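Local coordinates for protein elongation factor G (Thermus thermophilus, PDB 2DY1) that binds GTP with magnesium and, as an elongation factor G of the EF-G-2 type, probably hydrolyses it in the elongation stage of protein synthesis, at residues K579-Q584 and G608-V613; S592-R597 and V613-P618. All coordinates share one frame; numbering follows the deposited sequence.

Contact 1. Residues K579-Q584 and G608-V613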
loop_
_atom_site.group_PDB
_atom_site.type_symbol
_atom_site.label_atom_id
_atom_site.label_comp_id
_atom_site.label_asym_id
_atom_site.label_seq_id
_atom_site.Cartn_x
_atom_site.Cartn_y
_atom_site.Cartn_z
ATOM N N LYS A 579 3.129 6.384 18.282
ATOM C CA LYS A 579 3.771 5.139 18.689
ATOM C C LYS A 579 5.053 5.005 17.881
ATOM O O LYS A 579 5.027 5.091 16.656
ATOM C CB LYS A 579 2.855 3.948 18.404
ATOM C CG LYS A 579 1.560 3.956 19.204
ATOM C CD LYS A 579 0.708 2.729 18.903
ATOM C CE LYS A 579 -0.541 2.695 19.780
ATOM N NZ LYS A 579 -1.379 1.490 19.517
ATOM N N VAL A 580 6.175 4.812 18.565
ATOM C CA VAL A 580 7.450 4.674 17.875
ATOM C C VAL A 580 8.181 3.399 18.282
ATOM O O VAL A 580 8.397 3.144 19.466
ATOM C CB VAL A 580 8.376 5.891 18.152
ATOM C CG1 VAL A 580 9.712 5.705 17.444
ATOM C CG2 VAL A 580 7.715 7.165 17.671
ATOM N N LEU A 581 8.544 2.596 17.286
ATOM C CA LEU A 581 9.274 1.356 17.516
ATOM C C LEU A 581 10.715 1.675 17.139
ATOM O O LEU A 581 10.986 2.086 16.010
ATOM C CB LEU A 581 8.726 0.241 16.617
ATOM C CG LEU A 581 9.139 -1.210 16.885
ATOM C CD1 LEU A 581 10.641 -1.352 16.769
ATOM C CD2 LEU A 581 8.669 -1.639 18.265
ATOM N N ALA A 582 11.640 1.499 18.076
ATOM C CA ALA A 582 13.034 1.809 17.791
ATOM C C ALA A 582 14.025 0.943 18.555
ATOM O O ALA A 582 13.731 0.449 19.645
ATOM C CB ALA A 582 13.304 3.281 18.082
ATOM N N PRO A 583 15.224 0.752 17.979
ATOM C CA PRO A 583 16.273 -0.054 18.607
ATOM C C PRO A 583 16.526 0.487 20.004
ATOM O O PRO A 583 16.382 1.687 20.243
ATOM C CB PRO A 583 17.466 0.160 17.680
ATOM C CG PRO A 583 16.815 0.346 16.342
ATOM C CD PRO A 583 15.675 1.275 16.678
ATOM N N GLN A 584 16.903 -0.388 20.925
ATOM C CA GLN A 584 17.153 0.043 22.290
ATOM C C GLN A 584 18.244 1.109 22.390
ATOM O O GLN A 584 18.094 2.082 23.131
ATOM C CB GLN A 584 17.488 -1.165 23.175
ATOM C CG GLN A 584 18.710 -1.961 22.761
ATOM C CD GLN A 584 19.812 -1.899 23.803
ATOM O OE1 GLN A 584 20.526 -0.903 23.909
ATOM N NE2 GLN A 584 19.942 -2.961 24.592
ATOM N N GLY A 608 12.010 -7.406 22.160
ATOM C CA GLY A 608 13.351 -7.845 21.834
ATOM C C GLY A 608 14.264 -6.690 22.194
ATOM O O GLY A 608 14.046 -6.027 23.209
ATOM N N ALA A 609 15.278 -6.434 21.377
ATOM C CA ALA A 609 16.184 -5.326 21.647
ATOM C C ALA A 609 15.500 -4.037 21.215
ATOM O O ALA A 609 16.068 -2.949 21.307
ATOM C CB ALA A 609 17.467 -5.509 20.892
ATOM N N LEU A 610 14.271 -4.179 20.729
ATOM C CA LEU A 610 13.475 -3.043 20.292
ATOM C C LEU A 610 12.547 -2.647 21.427
ATOM O O LEU A 610 12.259 -3.450 22.316
ATOM C CB LEU A 610 12.639 -3.413 19.062
ATOM C CG LEU A 610 13.357 -3.571 17.719
ATOM C CD1 LEU A 610 12.393 -4.116 16.673
ATOM C CD2 LEU A 610 13.911 -2.226 17.284
ATOM N N SER A 611 12.088 -1.403 21.401
ATOM C CA SER A 611 11.176 -0.917 22.423
ATOM C C SER A 611 10.117 -0.043 21.763
ATOM O O SER A 611 10.403 0.673 20.807
ATOM C CB SER A 611 11.932 -0.113 23.486
ATOM O OG SER A 611 12.412 1.107 22.956
ATOM N N VAL A 612 8.891 -0.124 22.268
ATOM C CA VAL A 612 7.788 0.667 21.737
ATOM C C VAL A 612 7.555 1.876 22.638
ATOM O O VAL A 612 7.274 1.726 23.826
ATOM C CB VAL A 612 6.480 -0.157 21.676
ATOM C CG1 VAL A 612 5.365 0.673 21.049
ATOM C CG2 VAL A 612 6.707 -1.437 20.886
ATOM N N VAL A 613 7.683 3.071 22.072
ATOM C CA VAL A 613 7.475 4.296 22.833
ATOM C C VAL A 613 6.102 4.881 22.507
ATOM O O VAL A 613 5.792 5.144 21.346
ATOM C CB VAL A 613 8.553 5.356 22.508
ATOM C CG1 VAL A 613 8.293 6.626 23.305
ATOM C CG2 VAL A 613 9.935 4.808 22.823
#

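Contact 2. Residues S592-R597 and V613-P618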
loop_
_atom_site.group_PDB
_atom_site.type_symbol
_atom_site.label_atom_id
_atom_site.label_comp_id
_atom_site.label_asym_id
_atom_site.label_seq_id
_atom_site.Cartn_x
_atom_site.Cartn_y
_atom_site.Cartn_z
ATOM N N SER A 592 14.830 11.964 23.192
ATOM C CA SER A 592 15.448 13.287 23.161
ATOM C C SER A 592 14.756 14.169 22.129
ATOM O O SER A 592 14.398 15.312 22.412
ATOM C CB SER A 592 16.936 13.173 22.821
ATOM O OG SER A 592 17.495 14.453 22.569
ATOM N N ASP A 593 14.567 13.622 20.932
ATOM C CA ASP A 593 13.915 14.338 19.842
ATOM C C ASP A 593 12.424 14.576 20.119
ATOM O O ASP A 593 11.903 15.650 19.824
ATOM C CB ASP A 593 14.123 13.564 18.531
ATOM C CG ASP A 593 13.204 14.026 17.415
ATOM O OD1 ASP A 593 12.117 13.430 17.266
ATOM O OD2 ASP A 593 13.561 14.983 16.694
ATOM N N LEU A 594 11.739 13.584 20.682
ATOM C CA LEU A 594 10.321 13.744 20.996
ATOM C C LEU A 594 10.163 14.906 21.966
ATOM O O LEU A 594 9.286 15.759 21.803
ATOM C CB LEU A 594 9.744 12.474 21.631
ATOM C CG LEU A 594 9.450 11.275 20.726
ATOM C CD1 LEU A 594 8.701 10.209 21.518
ATOM C CD2 LEU A 594 8.605 11.726 19.539
ATOM N N GLN A 595 11.026 14.939 22.977
ATOM C CA GLN A 595 10.990 16.000 23.975
ATOM C C GLN A 595 11.058 17.372 23.307
ATOM O O GLN A 595 10.425 18.325 23.763
ATOM C CB GLN A 595 12.153 15.832 24.963
ATOM C CG GLN A 595 12.202 14.448 25.613
ATOM C CD GLN A 595 13.343 14.286 26.606
ATOM O OE1 GLN A 595 14.488 14.646 26.323
ATOM N NE2 GLN A 595 13.036 13.725 27.773
ATOM N N ALA A 596 11.818 17.471 22.218
ATOM C CA ALA A 596 11.949 18.735 21.500
ATOM C C ALA A 596 10.711 19.019 20.647
ATOM O O ALA A 596 10.520 20.136 20.164
ATOM C CB ALA A 596 13.198 18.712 20.623
ATOM N N ARG A 597 9.874 18.002 20.460
ATOM C CA ARG A 597 8.650 18.159 19.673
ATOM C C ARG A 597 7.452 18.341 20.608
ATOM O O ARG A 597 6.301 18.163 20.208
ATOM C CB ARG A 597 8.433 16.932 18.773
ATOM C CG ARG A 597 9.449 16.793 17.633
ATOM C CD ARG A 597 9.296 15.459 16.897
ATOM N NE ARG A 597 10.393 15.205 15.962
ATOM C CZ ARG A 597 10.491 15.724 14.739
ATOM N NH1 ARG A 597 9.549 16.533 14.268
ATOM N NH2 ARG A 597 11.549 15.444 13.988
ATOM N N VAL A 613 7.683 3.071 22.072
ATOM C CA VAL A 613 7.475 4.296 22.833
ATOM C C VAL A 613 6.102 4.881 22.507
ATOM O O VAL A 613 5.792 5.144 21.346
ATOM C CB VAL A 613 8.553 5.356 22.508
ATOM C CG1 VAL A 613 8.293 6.626 23.305
ATOM C CG2 VAL A 613 9.935 4.808 22.823
ATOM N N HIS A 614 5.281 5.063 23.538
ATOM C CA HIS A 614 3.941 5.626 23.379
ATOM C C HIS A 614 3.972 7.071 23.839
ATOM O O HIS A 614 4.420 7.363 24.947
ATOM C CB HIS A 614 2.927 4.869 24.236
ATOM C CG HIS A 614 2.728 3.445 23.830
ATOM N ND1 HIS A 614 2.041 3.085 22.691
ATOM C CD2 HIS A 614 3.110 2.289 24.423
ATOM C CE1 HIS A 614 2.006 1.767 22.600
ATOM N NE2 HIS A 614 2.647 1.260 23.638
ATOM N N ALA A 615 3.488 7.977 23.000
ATOM C CA ALA A 615 3.486 9.378 23.368
ATOM C C ALA A 615 2.325 10.137 22.744
ATOM O O ALA A 615 1.607 9.614 21.895
ATOM C CB ALA A 615 4.804 10.022 22.952
ATOM N N GLU A 616 2.138 11.366 23.212
ATOM C CA GLU A 616 1.123 12.264 22.684
ATOM C C GLU A 616 1.957 13.456 22.269
ATOM O O GLU A 616 2.850 13.881 23.002
ATOM C CB GLU A 616 0.101 12.673 23.750
ATOM C CG GLU A 616 -0.976 11.634 24.008
ATOM C CD GLU A 616 -2.208 12.218 24.686
ATOM O OE1 GLU A 616 -2.132 13.361 25.189
ATOM O OE2 GLU A 616 -3.251 11.526 24.719
ATOM N N VAL A 617 1.682 13.990 21.087
ATOM C CA VAL A 617 2.455 15.103 20.574
ATOM C C VAL A 617 1.586 15.968 19.678
ATOM O O VAL A 617 0.679 15.466 19.017
ATOM C CB VAL A 617 3.656 14.571 19.751
ATOM C CG1 VAL A 617 3.145 13.680 18.621
ATOM C CG2 VAL A 617 4.473 15.726 19.187
ATOM N N PRO A 618 1.844 17.283 19.651
ATOM C CA PRO A 618 1.058 18.182 18.808
ATOM C C PRO A 618 1.282 17.817 17.345
ATOM O O PRO A 618 2.426 17.611 16.933
ATOM C CB PRO A 618 1.642 19.551 19.120
ATOM C CG PRO A 618 2.132 19.406 20.516
ATOM C CD PRO A 618 2.772 18.049 20.501
#

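Contact 1. Residues K579-Q584 and G608-V613
Leu-581 and Val-612 form an apolar cluster on one face of a pair of antiparallel strands, with Leu-610 reaching in from the side. From CB of Leu-581 the chain passes to CG, which stands anti to the backbone N (chi1 -168°) and forks between two residues of 608-613. CD1 meets CD1 of Leu-610 at 3.3 Å, the two leucines crossing at about a right angle, and also lies 3.4 Å from Leu-610 CD2 and 3.6 Å from Leu-610 CG. CD2 touches CG2 of Val-612, also at 3.3 Å. The methyl-to-methyl approaches are tighter than ordinary van der Waals contact, and a branched leucine suits a place where two neighbours must be met at once. CD2 of Leu-610 also turns to the backbone, 3.3 Å from Pro-583 N, a nitrogen that carries no hydrogen and so loses nothing under an apolar cover.

The opposite face holds Val-580, Ala-582, Ser-611 and Val-613. Beta-branched valines suit extended backbone here, and small Ala-582 fits beneath Val-590 of helix 587-596; Tyr-625 and Leu-629 of helix 625-633 pack on Val-580. Ser-611 OG is buried here and finds no hydrogen-bonding partner.

Val-580 and Val-613 exchange two backbone bonds, the one from Val-613 N to Val-580 O being 2.7 Å long. Ala-582 and Ser-611 make a second such couple in this antiparallel ladder. Past Pro-583 it ends with Gln-584 N giving a more bent bond (130°) to Ala-609 O, 2.7 Å away. Strands 569-583, 600-607, 610-618 and 638-648, with helices 587-596 and 625-633 both on the Val-580 face, follow the strand-helix-strand-strand-helix-strand order of a ferredoxin-like alpha/beta sandwich, the fold of the EF-G C-terminal domain.

Contact 2. Residues S592-R597 and V613-P618
Leu-594, Arg-597 and Val-617 carry this helix-on-sheet packing in the ferredoxin-like alpha/beta fold of the EF-G C-terminal domain, where the end of helix 587-596 lies against strand 610-618. Every second residue of the strand, Val-613, Ala-615 and Val-617, directs its side chain to the helix, while His-614 turns to the other face of the sheet.

Leu-594 supplies the largest share from the helix. CG lies anti to the carbonyl carbon, beside the backbone N (chi1 -76°), and CD1 does the touching: it meets CG1 of Val-613 tip to tip at 4.0 Å and comes within 4.2 Å of Ala-615 CB. Its branched apolar end, carried beyond an unbranched CB, suits a helix position facing a sheet, and the single methyl of Ala-615 suits a strand position beneath it. Leu-578 of the neighbouring strand 569-583 touches both Leu-594 and Val-617, extending the apolar layer.

Arg-597, at this end of the segment, splits its roles. Its CB lies 4.2 Å from CG2 of Val-617, whereas the chain beyond runs extended from CG to NE and leads away from the strand. There NE bonds to OD1 of Asp-593, one helical turn back, at 2.8 Å with the N-H pointing nearly straight at it (162°). This oxygen sits in plane at the guanidinium edge and is met on its syn side; NH2 adds a weak bond to OD2. NH1 donates to Glu-621 O, fixing the group through a second partner.

Val-617, beta-branched and apolar, suits a buried, extended strand. Its CG2 stands anti to the backbone N, with CG1 between N and the carbonyl carbon (chi1 57°). Arg-597 O lies 3.2 Å from Val-617 CG2, with Pro-618 CD beside it.

Contacts 1 and 2 have centres 14 Å apart and lie successively along strand 610-618, with Val-613 common to both. Contact 1 joins this strand to its sheet neighbour 569-583; contact 2 lays helix 587-596 over the same sheet. In sequence the segments alternate: 579-584, 592-597, 608-613, then 613-618, tying together strand 569-583, helix 587-596 and, after the intervening strand 600-607, strand 610-618. The two also touch directly, Lys-579 CG packing 3.6 Å from His-614 ND1. Both belong to the C-terminal domain of EF-G and hold part of its sheet and one helix together, so this ferredoxin-like unit is knitted apart from the GTP and magnesium sites.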